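Local atomic coordinates of aminoglycoside phosphotransferase (Mycobacterium smegmatis, PDB entry 6EF6), a protein that phosphorylates (S)-1-amino-2-propanol, acting as the kinase of an aminoacetone utilization microcompartment. Residues S52-Y57 and D252-G257; E84-A89 and G108-T113; A90-S95 and V99-P104; H229-L234 and F308-L313. All coordinates share one frame; numbering follows the deposited sequence.

Contact 1. Residues S52-Y57 and D252-G257. With NA (sodium ion), chain D; BEZ (benzoic acid), chain B; JFN ((2R)-1-methoxypropan-2-amine), chain C.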
# COMPACT_ATOMS: atom_id res chain seq x y z
N SER A 52 5.94 6.98 -0.98
CA SER A 52 4.83 7.20 -0.06
C SER A 52 3.93 8.36 -0.43
O SER A 52 4.39 9.31 -1.06
CB SER A 52 5.36 7.39 1.37
OG SER A 52 4.34 7.86 2.22
N GLU A 53 2.67 8.34 -0.01
CA GLU A 53 1.83 9.54 -0.07
C GLU A 53 2.20 10.56 1.01
O GLU A 53 1.81 11.73 0.91
CB GLU A 53 0.36 9.16 0.13
CG GLU A 53 -0.44 8.91 -1.12
CD GLU A 53 -1.90 9.28 -0.93
OE1 GLU A 53 -2.21 10.50 -0.92
OE2 GLU A 53 -2.74 8.37 -0.77
N ASN A 54 2.90 10.13 2.05
CA ASN A 54 3.45 11.04 3.04
C ASN A 54 4.76 11.60 2.51
O ASN A 54 5.39 11.03 1.60
CB ASN A 54 3.69 10.27 4.35
CG ASN A 54 2.42 9.60 4.87
OD1 ASN A 54 1.42 10.25 5.13
ND2 ASN A 54 2.44 8.28 4.94
N ALA A 55 5.18 12.73 3.05
CA ALA A 55 6.47 13.31 2.69
C ALA A 55 7.56 12.54 3.43
O ALA A 55 7.57 12.52 4.66
CB ALA A 55 6.48 14.79 3.07
N THR A 56 8.47 11.91 2.70
CA THR A 56 9.54 11.10 3.27
C THR A 56 10.88 11.65 2.80
O THR A 56 11.03 11.98 1.62
CB THR A 56 9.35 9.64 2.84
OG1 THR A 56 8.11 9.14 3.38
CG2 THR A 56 10.50 8.76 3.36
N TYR A 57 11.81 11.84 3.73
CA TYR A 57 13.06 12.54 3.46
C TYR A 57 14.25 11.67 3.82
O TYR A 57 14.27 11.01 4.87
CB TYR A 57 13.17 13.81 4.30
CG TYR A 57 12.09 14.83 4.02
CD1 TYR A 57 10.89 14.80 4.70
CD2 TYR A 57 12.27 15.83 3.06
CE1 TYR A 57 9.90 15.73 4.46
CE2 TYR A 57 11.28 16.75 2.80
CZ TYR A 57 10.10 16.69 3.51
OH TYR A 57 9.13 17.62 3.22
N ASP A 252 6.64 1.48 3.82
CA ASP A 252 5.34 2.14 3.64
C ASP A 252 4.18 1.24 4.05
O ASP A 252 3.26 0.96 3.27
CB ASP A 252 5.16 2.64 2.20
CG ASP A 252 3.96 3.56 2.05
OD1 ASP A 252 3.38 3.96 3.08
OD2 ASP A 252 3.60 3.87 0.89
N PHE A 253 4.21 0.88 5.34
CA PHE A 253 3.09 0.18 6.00
C PHE A 253 1.95 1.13 6.38
O PHE A 253 1.08 0.77 7.19
CB PHE A 253 3.59 -0.63 7.22
CG PHE A 253 4.30 -1.91 6.91
CD1 PHE A 253 5.60 -1.92 6.39
CD2 PHE A 253 3.72 -3.13 7.24
CE1 PHE A 253 6.26 -3.11 6.15
CE2 PHE A 253 4.40 -4.31 6.97
CZ PHE A 253 5.65 -4.32 6.44
N ASP A 254 1.94 2.38 5.89
CA ASP A 254 1.01 3.35 6.43
C ASP A 254 -0.45 3.07 6.06
O ASP A 254 -1.32 3.67 6.70
CB ASP A 254 1.40 4.75 5.93
CG ASP A 254 0.63 5.87 6.65
OD1 ASP A 254 0.62 5.95 7.90
OD2 ASP A 254 0.05 6.74 5.95
N ASP A 255 -0.75 2.24 5.09
CA ASP A 255 -2.12 1.82 4.78
C ASP A 255 -2.48 0.50 5.44
O ASP A 255 -3.53 -0.05 5.17
CB ASP A 255 -2.42 1.75 3.27
CG ASP A 255 -2.66 3.08 2.63
OD1 ASP A 255 -2.91 4.06 3.35
OD2 ASP A 255 -2.53 3.09 1.37
N CYS A 256 -1.63 -0.04 6.29
CA CYS A 256 -1.91 -1.38 6.79
C CYS A 256 -3.17 -1.39 7.66
O CYS A 256 -3.56 -0.40 8.26
CB CYS A 256 -0.71 -1.96 7.56
SG CYS A 256 -0.43 -1.38 9.26
N GLY A 257 -3.85 -2.53 7.65
CA GLY A 257 -5.09 -2.66 8.42
C GLY A 257 -5.80 -3.93 8.02
O GLY A 257 -5.18 -4.84 7.51
NA NA D . 1.06 4.00 0.34
C BEZ B . 7.62 4.76 4.97
O1 BEZ B . 6.99 4.09 5.78
O2 BEZ B . 7.03 5.68 4.32
C1 BEZ B . 9.07 4.46 4.78
C2 BEZ B . 9.72 4.87 3.63
C3 BEZ B . 11.07 4.59 3.47
C4 BEZ B . 11.75 3.88 4.45
C5 BEZ B . 11.09 3.47 5.61
C6 BEZ B . 9.75 3.75 5.76
C07 JFN C . 0.12 7.21 -5.30
C08 JFN C . -2.50 5.69 -3.16
C09 JFN C . -1.31 5.85 -4.11
C15 JFN C . -2.58 4.24 -2.71
N04 JFN C . -2.29 6.46 -1.96
O02 JFN C . -1.16 7.08 -4.73
O HOH W 1 4.41 6.14 4.36
O HOH W 2 5.16 4.23 -1.07
O HOH W 3 1.70 5.98 1.68
O HOH W 4 -0.26 9.10 7.17
O HOH W 5 0.72 2.99 2.28
O HOH W 6 -0.83 4.67 0.04
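D254 OD2 is gripped by the side-chain amide of N54 and by a water. N54 ND2 lies 3.0 Å from D254 OD2, and its N-H points almost straight at it (175°). The oxygen lies in the amide plane but is met from above its own carboxylate, and the two planes stand 73° apart. The same water donates to N54 OD1, which also accepts from the backbone N of R72. Partners at both ends hold the amide in one rotation. A second water ties the centre together. It accepts from S52 OG and N54 ND2 and donates to D252 OD1 and benzoic acid O2. S52 OG, the donor to that water, accepts from N54 N at 2.7 Å, closing an ST turn. D252 has CG anti to its backbone N (chi1 -169°), which turns the carboxylate toward S52. D252 OD2 lies 3.7 Å from S52 CA and binds sodium at 2.6 Å. D231 is the other protein ligand of this ion. The sequence D252-F253-D254 stands where related kinases carry the metal-binding DFG motif, consistent with a site for a nucleotide-bound metal. Residues 52-57 run from a turn into strand 55-61 of the five-stranded sheet. Residues 252-257 form the loop between strands 248-250 and 259-260, where F253 meets W87 of helix 78-94 edge to face.

Contact 2. Residues E84-A89 and G108-T113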
# COMPACT_ATOMS: atom_id res chain seq x y z
N GLU A 84 0.89 0.34 13.73
CA GLU A 84 1.73 -0.03 12.60
C GLU A 84 3.12 -0.39 13.10
O GLU A 84 3.69 -1.40 12.71
CB GLU A 84 1.84 1.15 11.62
CG GLU A 84 2.87 0.92 10.48
CD GLU A 84 3.44 2.21 9.87
OE1 GLU A 84 3.00 3.31 10.25
OE2 GLU A 84 4.34 2.10 9.00
N LEU A 85 3.68 0.48 13.94
CA LEU A 85 5.04 0.27 14.45
C LEU A 85 5.14 -1.00 15.30
O LEU A 85 6.16 -1.67 15.27
CB LEU A 85 5.55 1.52 15.21
CG LEU A 85 5.52 2.84 14.39
CD1 LEU A 85 6.16 3.95 15.19
CD2 LEU A 85 6.14 2.73 13.01
N ASP A 86 4.07 -1.36 16.01
CA ASP A 86 4.08 -2.64 16.74
C ASP A 86 4.14 -3.83 15.78
O ASP A 86 4.82 -4.82 16.05
CB ASP A 86 2.82 -2.74 17.59
CG ASP A 86 2.86 -1.85 18.85
OD1 ASP A 86 3.97 -1.43 19.25
OD2 ASP A 86 1.77 -1.57 19.38
N TRP A 87 3.45 -3.75 14.62
CA TRP A 87 3.61 -4.83 13.66
C TRP A 87 5.03 -4.87 13.11
O TRP A 87 5.62 -5.96 12.96
CB TRP A 87 2.59 -4.72 12.53
CG TRP A 87 2.47 -5.95 11.68
CD1 TRP A 87 2.84 -7.21 12.02
CD2 TRP A 87 1.93 -6.06 10.35
NE1 TRP A 87 2.59 -8.09 11.00
CE2 TRP A 87 2.05 -7.41 9.94
CE3 TRP A 87 1.41 -5.15 9.45
CZ2 TRP A 87 1.59 -7.88 8.73
CZ3 TRP A 87 0.99 -5.60 8.22
CH2 TRP A 87 1.09 -6.95 7.85
N LEU A 88 5.60 -3.70 12.79
CA LEU A 88 6.97 -3.70 12.30
C LEU A 88 7.91 -4.35 13.30
O LEU A 88 8.79 -5.12 12.92
CB LEU A 88 7.48 -2.28 11.98
CG LEU A 88 6.74 -1.47 10.94
CD1 LEU A 88 7.43 -0.11 10.74
CD2 LEU A 88 6.62 -2.23 9.63
N ALA A 89 7.72 -4.05 14.58
CA ALA A 89 8.61 -4.61 15.60
C ALA A 89 8.49 -6.13 15.65
O ALA A 89 9.50 -6.83 15.84
CB ALA A 89 8.28 -3.99 16.95
N GLY A 108 12.77 8.82 23.82
CA GLY A 108 12.44 7.41 23.70
C GLY A 108 11.17 7.12 22.95
O GLY A 108 10.86 5.94 22.74
N ARG A 109 10.43 8.11 22.53
CA ARG A 109 9.16 7.82 21.89
C ARG A 109 9.35 7.55 20.41
O ARG A 109 10.32 8.00 19.78
CB ARG A 109 8.18 8.94 22.16
CG ARG A 109 7.87 8.96 23.68
CD ARG A 109 7.03 10.13 24.15
NE ARG A 109 6.03 10.52 23.16
CZ ARG A 109 6.12 11.59 22.37
NH1 ARG A 109 5.15 11.84 21.50
NH2 ARG A 109 7.14 12.43 22.46
N ARG A 110 8.43 6.78 19.85
CA ARG A 110 8.54 6.37 18.46
C ARG A 110 7.87 7.34 17.51
O ARG A 110 8.30 7.46 16.36
CB ARG A 110 7.91 5.00 18.29
CG ARG A 110 8.63 3.94 19.09
CD ARG A 110 8.05 2.51 18.90
NE ARG A 110 6.66 2.45 19.30
CZ ARG A 110 5.90 1.37 19.09
NH1 ARG A 110 6.43 0.28 18.57
NH2 ARG A 110 4.62 1.40 19.44
N VAL A 111 6.79 7.99 17.93
CA VAL A 111 6.07 8.95 17.09
C VAL A 111 6.25 10.33 17.69
O VAL A 111 5.83 10.59 18.82
CB VAL A 111 4.58 8.60 17.01
CG1 VAL A 111 3.88 9.56 16.02
CG2 VAL A 111 4.43 7.12 16.59
N VAL A 112 6.85 11.24 16.91
CA VAL A 112 7.04 12.63 17.32
C VAL A 112 5.92 13.44 16.69
O VAL A 112 5.76 13.43 15.47
CB VAL A 112 8.41 13.17 16.87
CG1 VAL A 112 8.50 14.67 17.10
CG2 VAL A 112 9.52 12.44 17.59
N THR A 113 5.19 14.20 17.51
CA THR A 113 4.15 15.09 17.02
C THR A 113 4.65 16.51 17.13
O THR A 113 5.07 16.93 18.21
CB THR A 113 2.86 14.94 17.84
OG1 THR A 113 2.39 13.59 17.73
CG2 THR A 113 1.78 15.89 17.34
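R110 reaches from the loop to helix 78-94 and covers L85 and D86. Its guanidinium grips a single oxygen of D86 end-on. R110 NH2 is 2.9 Å from D86 OD1, and R110 NH1 is 3.1 Å from the same D86 OD1. Both nitrogens come from one face of the carboxylate, and the oxygen lies close to the guanidinium plane. The carboxylate and guanidinium planes are 35° apart. A bend in the arginine chain (chi3 -60°) turns this end toward the helix. L85 runs alongside R110 in the opposite direction. L85 CB sits 3.7 Å from R110 NH1 and covers part of one guanidinium face. Further along, L85 CD1 packs on R110 CB at 3.7 Å and on V111 CG2 at 3.9 Å. Helix 78-94 corresponds to helix C of protein kinases, and the nearby salt bridge of E84 with R69 recalls their conserved lysine-glutamate pair. L85 also packs on V127 of strand 124-130, and V111 on I81 and E82 of the helix. The segment 108-113 leads into strand 112-114, an outermost strand of the five-stranded sheet, so the contact joins the helix to that edge.

Contact 3. Residues A90-S95 and V99-P104. With BEZ (benzoic acid), chain B.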
# COMPACT_ATOMS: atom_id res chain seq x y z
N ALA A 90 7.28 -6.66 15.50
CA ALA A 90 7.08 -8.11 15.49
C ALA A 90 7.65 -8.74 14.23
O ALA A 90 8.28 -9.80 14.29
CB ALA A 90 5.60 -8.41 15.63
N LEU A 91 7.48 -8.08 13.08
CA LEU A 91 8.05 -8.60 11.84
C LEU A 91 9.58 -8.63 11.93
O LEU A 91 10.21 -9.57 11.45
CB LEU A 91 7.58 -7.77 10.64
CG LEU A 91 6.12 -7.97 10.30
CD1 LEU A 91 5.68 -6.82 9.38
CD2 LEU A 91 5.83 -9.31 9.65
N ARG A 92 10.18 -7.62 12.56
CA ARG A 92 11.64 -7.58 12.65
C ARG A 92 12.18 -8.80 13.39
O ARG A 92 13.16 -9.41 12.95
CB ARG A 92 12.11 -6.30 13.36
CG ARG A 92 12.36 -5.15 12.42
CD ARG A 92 13.32 -4.12 13.02
NE ARG A 92 12.87 -3.64 14.32
CZ ARG A 92 11.83 -2.83 14.50
NH1 ARG A 92 11.13 -2.39 13.45
NH2 ARG A 92 11.50 -2.45 15.73
N THR A 93 11.57 -9.16 14.50
CA THR A 93 12.11 -10.21 15.34
C THR A 93 11.59 -11.60 15.00
O THR A 93 12.27 -12.59 15.33
CB THR A 93 11.79 -9.90 16.80
OG1 THR A 93 10.38 -9.89 16.98
CG2 THR A 93 12.36 -8.56 17.20
N ASP A 94 10.42 -11.71 14.37
CA ASP A 94 9.74 -13.00 14.25
C ASP A 94 9.40 -13.39 12.82
O ASP A 94 8.73 -14.41 12.61
CB ASP A 94 8.45 -13.00 15.06
CG ASP A 94 8.69 -13.19 16.54
OD1 ASP A 94 9.46 -14.10 16.90
OD2 ASP A 94 8.11 -12.42 17.32
N SER A 95 9.86 -12.67 11.81
CA SER A 95 9.60 -13.10 10.46
C SER A 95 10.84 -12.91 9.59
O SER A 95 11.76 -12.18 9.94
CB SER A 95 8.46 -12.26 9.88
OG SER A 95 8.98 -11.11 9.28
N VAL A 99 12.03 -5.31 7.25
CA VAL A 99 11.17 -4.13 7.36
C VAL A 99 11.96 -2.96 7.95
O VAL A 99 13.06 -3.17 8.45
CB VAL A 99 9.91 -4.43 8.20
CG1 VAL A 99 9.10 -5.56 7.59
CG2 VAL A 99 10.24 -4.78 9.64
N PRO A 100 11.41 -1.75 7.99
CA PRO A 100 12.15 -0.63 8.58
C PRO A 100 12.29 -0.77 10.08
O PRO A 100 11.45 -1.36 10.76
CB PRO A 100 11.29 0.59 8.24
CG PRO A 100 10.39 0.12 7.07
CD PRO A 100 10.12 -1.31 7.42
N THR A 101 13.37 -0.17 10.60
CA THR A 101 13.64 -0.08 12.03
C THR A 101 13.42 1.34 12.50
O THR A 101 14.02 2.29 11.98
CB THR A 101 15.09 -0.47 12.33
OG1 THR A 101 15.32 -1.83 11.93
CG2 THR A 101 15.36 -0.36 13.81
N VAL A 102 12.58 1.50 13.51
CA VAL A 102 12.27 2.83 14.02
C VAL A 102 13.47 3.37 14.80
O VAL A 102 14.13 2.64 15.55
CB VAL A 102 11.01 2.75 14.89
CG1 VAL A 102 10.80 4.08 15.64
CG2 VAL A 102 9.80 2.44 14.07
N VAL A 103 13.75 4.66 14.61
CA VAL A 103 14.74 5.39 15.42
C VAL A 103 13.97 6.16 16.48
O VAL A 103 13.24 7.10 16.13
CB VAL A 103 15.56 6.35 14.55
CG1 VAL A 103 16.48 7.24 15.40
CG2 VAL A 103 16.36 5.57 13.57
N PRO A 104 14.08 5.82 17.75
CA PRO A 104 13.36 6.60 18.76
C PRO A 104 13.92 8.00 18.90
O PRO A 104 15.10 8.26 18.67
CB PRO A 104 13.56 5.80 20.06
CG PRO A 104 13.85 4.41 19.59
CD PRO A 104 14.64 4.59 18.33
C BEZ B . 7.62 4.76 4.97
O1 BEZ B . 6.99 4.09 5.78
O2 BEZ B . 7.03 5.68 4.32
C1 BEZ B . 9.07 4.46 4.78
C2 BEZ B . 9.72 4.87 3.63
C3 BEZ B . 11.07 4.59 3.47
C4 BEZ B . 11.75 3.88 4.45
C5 BEZ B . 11.09 3.47 5.61
C6 BEZ B . 9.75 3.75 5.76
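R92 and V99 lie on the two arms of a helix-to-sheet connection. In this kinase-like fold it follows helix 78-94, the counterpart of helix C, and returns the chain to the sheet. R92 has the largest share of the contact. From R92 CB the side chain runs to CG, and R92 CG presses on V99 CG2 at 3.5 Å. R92 CD then comes 3.2 Å from T101 OG1, so the aliphatic part of the chain lies against a hydroxyl. A bend at chi3 (-55°) turns the rest of the chain. R92 NE passes 3.9 Å from T101 OG1, with T101 CG2 offset over one guanidinium face. T101 CA and V102 N lie over the same face. V102 N is buried here and has no hydrogen-bonding partner in the model. At the tip, R92 NH1 gives a weak, bent bond (125°) to P100 O at 2.9 Å, an acceptor near the guanidinium plane.

On the inner side, L91 CB packs on V99 CG1 at 4.1 Å, the two side chains crossing at about a right angle. Both residues also touch F253. P100 turns the other way and helps line the benzoic acid pocket, with P100 CG 3.7 Å from ligand C5. Past P100, backbone bonds of T101 with E130 and of V103 with H128 hold the loop to strand 124-130. Where the helix ends, L91 O accepts twice: S95 OG, at 2.9 Å from L91 O, and S95 N come from opposite faces of its carbonyl plane.

Contact 4. Residues H229-L234 and F308-L313. With NA (sodium ion), chain D.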
# COMPACT_ATOMS: atom_id res chain seq x y z
N HIS A 229 -0.69 -5.47 4.79
CA HIS A 229 0.05 -4.25 4.45
C HIS A 229 -0.79 -3.28 3.60
O HIS A 229 -0.83 -2.08 3.88
CB HIS A 229 1.33 -4.66 3.75
CG HIS A 229 2.20 -3.53 3.29
ND1 HIS A 229 1.85 -2.70 2.24
CD2 HIS A 229 3.42 -3.12 3.73
CE1 HIS A 229 2.85 -1.85 2.04
NE2 HIS A 229 3.82 -2.10 2.91
N ALA A 230 -1.49 -3.82 2.58
CA ALA A 230 -2.48 -3.11 1.78
C ALA A 230 -1.88 -2.09 0.83
O ALA A 230 -2.64 -1.36 0.20
CB ALA A 230 -3.60 -2.51 2.62
N ASP A 231 -0.56 -2.07 0.61
CA ASP A 231 0.06 -1.24 -0.43
C ASP A 231 1.32 -1.90 -0.96
O ASP A 231 2.38 -1.27 -1.08
CB ASP A 231 0.28 0.22 -0.01
CG ASP A 231 0.51 1.14 -1.21
OD1 ASP A 231 0.18 0.78 -2.36
OD2 ASP A 231 1.12 2.21 -0.96
N LEU A 232 1.21 -3.17 -1.31
CA LEU A 232 2.36 -3.98 -1.74
C LEU A 232 2.60 -3.91 -3.24
O LEU A 232 2.68 -4.91 -3.96
CB LEU A 232 2.17 -5.41 -1.26
CG LEU A 232 2.36 -5.62 0.25
CD1 LEU A 232 1.94 -7.04 0.67
CD2 LEU A 232 3.79 -5.33 0.67
N ARG A 233 2.74 -2.67 -3.66
CA ARG A 233 3.24 -2.32 -4.99
C ARG A 233 4.73 -2.62 -5.09
O ARG A 233 5.45 -2.55 -4.10
CB ARG A 233 3.11 -0.82 -5.19
CG ARG A 233 1.72 -0.40 -5.33
CD ARG A 233 1.62 1.09 -5.61
NE ARG A 233 1.75 1.89 -4.40
CZ ARG A 233 2.75 2.74 -4.14
NH1 ARG A 233 3.75 2.92 -4.99
NH2 ARG A 233 2.76 3.42 -2.99
N LEU A 234 5.21 -2.90 -6.32
CA LEU A 234 6.63 -3.16 -6.50
C LEU A 234 7.49 -2.02 -5.94
O LEU A 234 8.56 -2.26 -5.39
CB LEU A 234 6.90 -3.37 -7.99
CG LEU A 234 6.34 -4.64 -8.64
CD1 LEU A 234 6.27 -4.46 -10.17
CD2 LEU A 234 7.16 -5.85 -8.32
N PHE A 308 -9.69 -5.88 -9.63
CA PHE A 308 -10.76 -4.94 -9.95
C PHE A 308 -11.13 -4.04 -8.77
O PHE A 308 -11.34 -2.85 -8.94
CB PHE A 308 -11.95 -5.67 -10.54
CG PHE A 308 -12.95 -4.72 -11.13
CD1 PHE A 308 -12.63 -3.96 -12.25
CD2 PHE A 308 -14.20 -4.50 -10.57
CE1 PHE A 308 -13.52 -3.04 -12.75
CE2 PHE A 308 -15.09 -3.58 -11.12
CZ PHE A 308 -14.74 -2.87 -12.20
N LEU A 309 -11.10 -4.59 -7.56
CA LEU A 309 -11.30 -3.77 -6.35
C LEU A 309 -10.23 -2.69 -6.27
O LEU A 309 -10.53 -1.51 -6.04
CB LEU A 309 -11.25 -4.68 -5.11
CG LEU A 309 -11.36 -3.96 -3.77
CD1 LEU A 309 -12.57 -3.09 -3.63
CD2 LEU A 309 -11.29 -4.94 -2.59
N ARG A 310 -8.96 -3.07 -6.46
CA ARG A 310 -7.88 -2.06 -6.44
C ARG A 310 -8.08 -1.01 -7.53
O ARG A 310 -7.85 0.18 -7.30
CB ARG A 310 -6.51 -2.76 -6.60
CG ARG A 310 -5.34 -1.83 -6.55
CD ARG A 310 -5.24 -1.12 -5.20
NE ARG A 310 -3.92 -0.51 -4.99
CZ ARG A 310 -3.48 0.08 -3.91
NH1 ARG A 310 -4.33 0.26 -2.88
NH2 ARG A 310 -2.23 0.57 -3.83
N ARG A 311 -8.47 -1.45 -8.73
CA ARG A 311 -8.70 -0.53 -9.83
C ARG A 311 -9.72 0.54 -9.47
O ARG A 311 -9.50 1.72 -9.72
CB ARG A 311 -9.17 -1.29 -11.04
CG ARG A 311 -9.24 -0.47 -12.33
CD ARG A 311 -7.85 -0.18 -12.91
NE ARG A 311 -7.92 0.63 -14.12
CZ ARG A 311 -6.94 0.78 -15.01
NH1 ARG A 311 -5.81 0.11 -14.83
NH2 ARG A 311 -7.11 1.52 -16.06
N LEU A 312 -10.87 0.14 -8.89
CA LEU A 312 -11.89 1.12 -8.53
C LEU A 312 -11.39 2.05 -7.45
O LEU A 312 -11.67 3.23 -7.46
CB LEU A 312 -13.19 0.43 -8.10
CG LEU A 312 -13.94 -0.32 -9.19
CD1 LEU A 312 -15.20 -0.99 -8.56
CD2 LEU A 312 -14.34 0.63 -10.27
N LEU A 313 -10.69 1.48 -6.45
CA LEU A 313 -10.11 2.32 -5.42
C LEU A 313 -9.17 3.37 -5.97
O LEU A 313 -9.16 4.51 -5.50
CB LEU A 313 -9.44 1.48 -4.35
CG LEU A 313 -10.35 0.87 -3.32
CD1 LEU A 313 -9.65 -0.29 -2.62
CD2 LEU A 313 -10.87 1.91 -2.30
NA NA D . 1.06 4.00 0.34
O HOH W 7 -3.21 1.18 -0.40
O HOH W 5 0.72 2.99 2.28
O HOH W 3 1.70 5.98 1.68
O HOH W 6 -0.83 4.67 0.04
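A230 and R310 mark the closest backbone approach, yet their CA atoms are 9.9 Å apart. Residues 229-234 form an irregular loop, with A230 at positive phi (72°) and an inverse gamma turn centred on L232. Residues 308-313 are regular helix. The arginine side chain spans the gap. R310 CG is anti to the backbone N (chi1 -178°), and the chain bends once, at chi2. R310 NH2 ends 2.8 Å from D231 OD1 in a salt bridge whose hydrogen bond is weak and bent. The guanidinium and carboxylate planes are 53° apart. Water joins the backbone to the same group: it donates to A230 O and accepts from R310 NH1. H229, D231 and N236 match the HxDxxxxN motif of the aminoglycoside phosphotransferase family. Within it, D231 N donates to H229 ND1 at 3.0 Å, in the imidazole plane. R233 is modelled in two conformers, so its side-on grip on D231 is tentative. In one, R233 NE lies 2.8 Å from D231 OD1 and R233 NH2 2.9 Å from D231 OD2. In that conformer D231 OD1 serves two arginines. D231 OD2 binds sodium at 2.2 Å. R310 is further held by S270 and Y263 and touches the bound (2R)-1-methoxypropan-2-amine.

Contacts 1 and 4 are buried near the middle of the chain. The centres of contacts 2 and 3 lie about 18 Å from the centre of the chain, and both are only partly buried. The chemistry differs in part with this place. The inner pair adds ordered water and one shared sodium ion, which D252 and D231 bind from different contacts. Arginine-carboxylate pairing occurs in both regions, as R310 with D231 in contact 4 and R110 with D86 in contact 2. The outer pair shares helix 78-94, and in each an arginine combines aliphatic packing with a polar tip. In contact 3 that tip meets a backbone carbonyl. F253 connects the two regions, packing on L88, L91 and V99 as well as H229. Contacts 1 and 3 both touch benzoic acid.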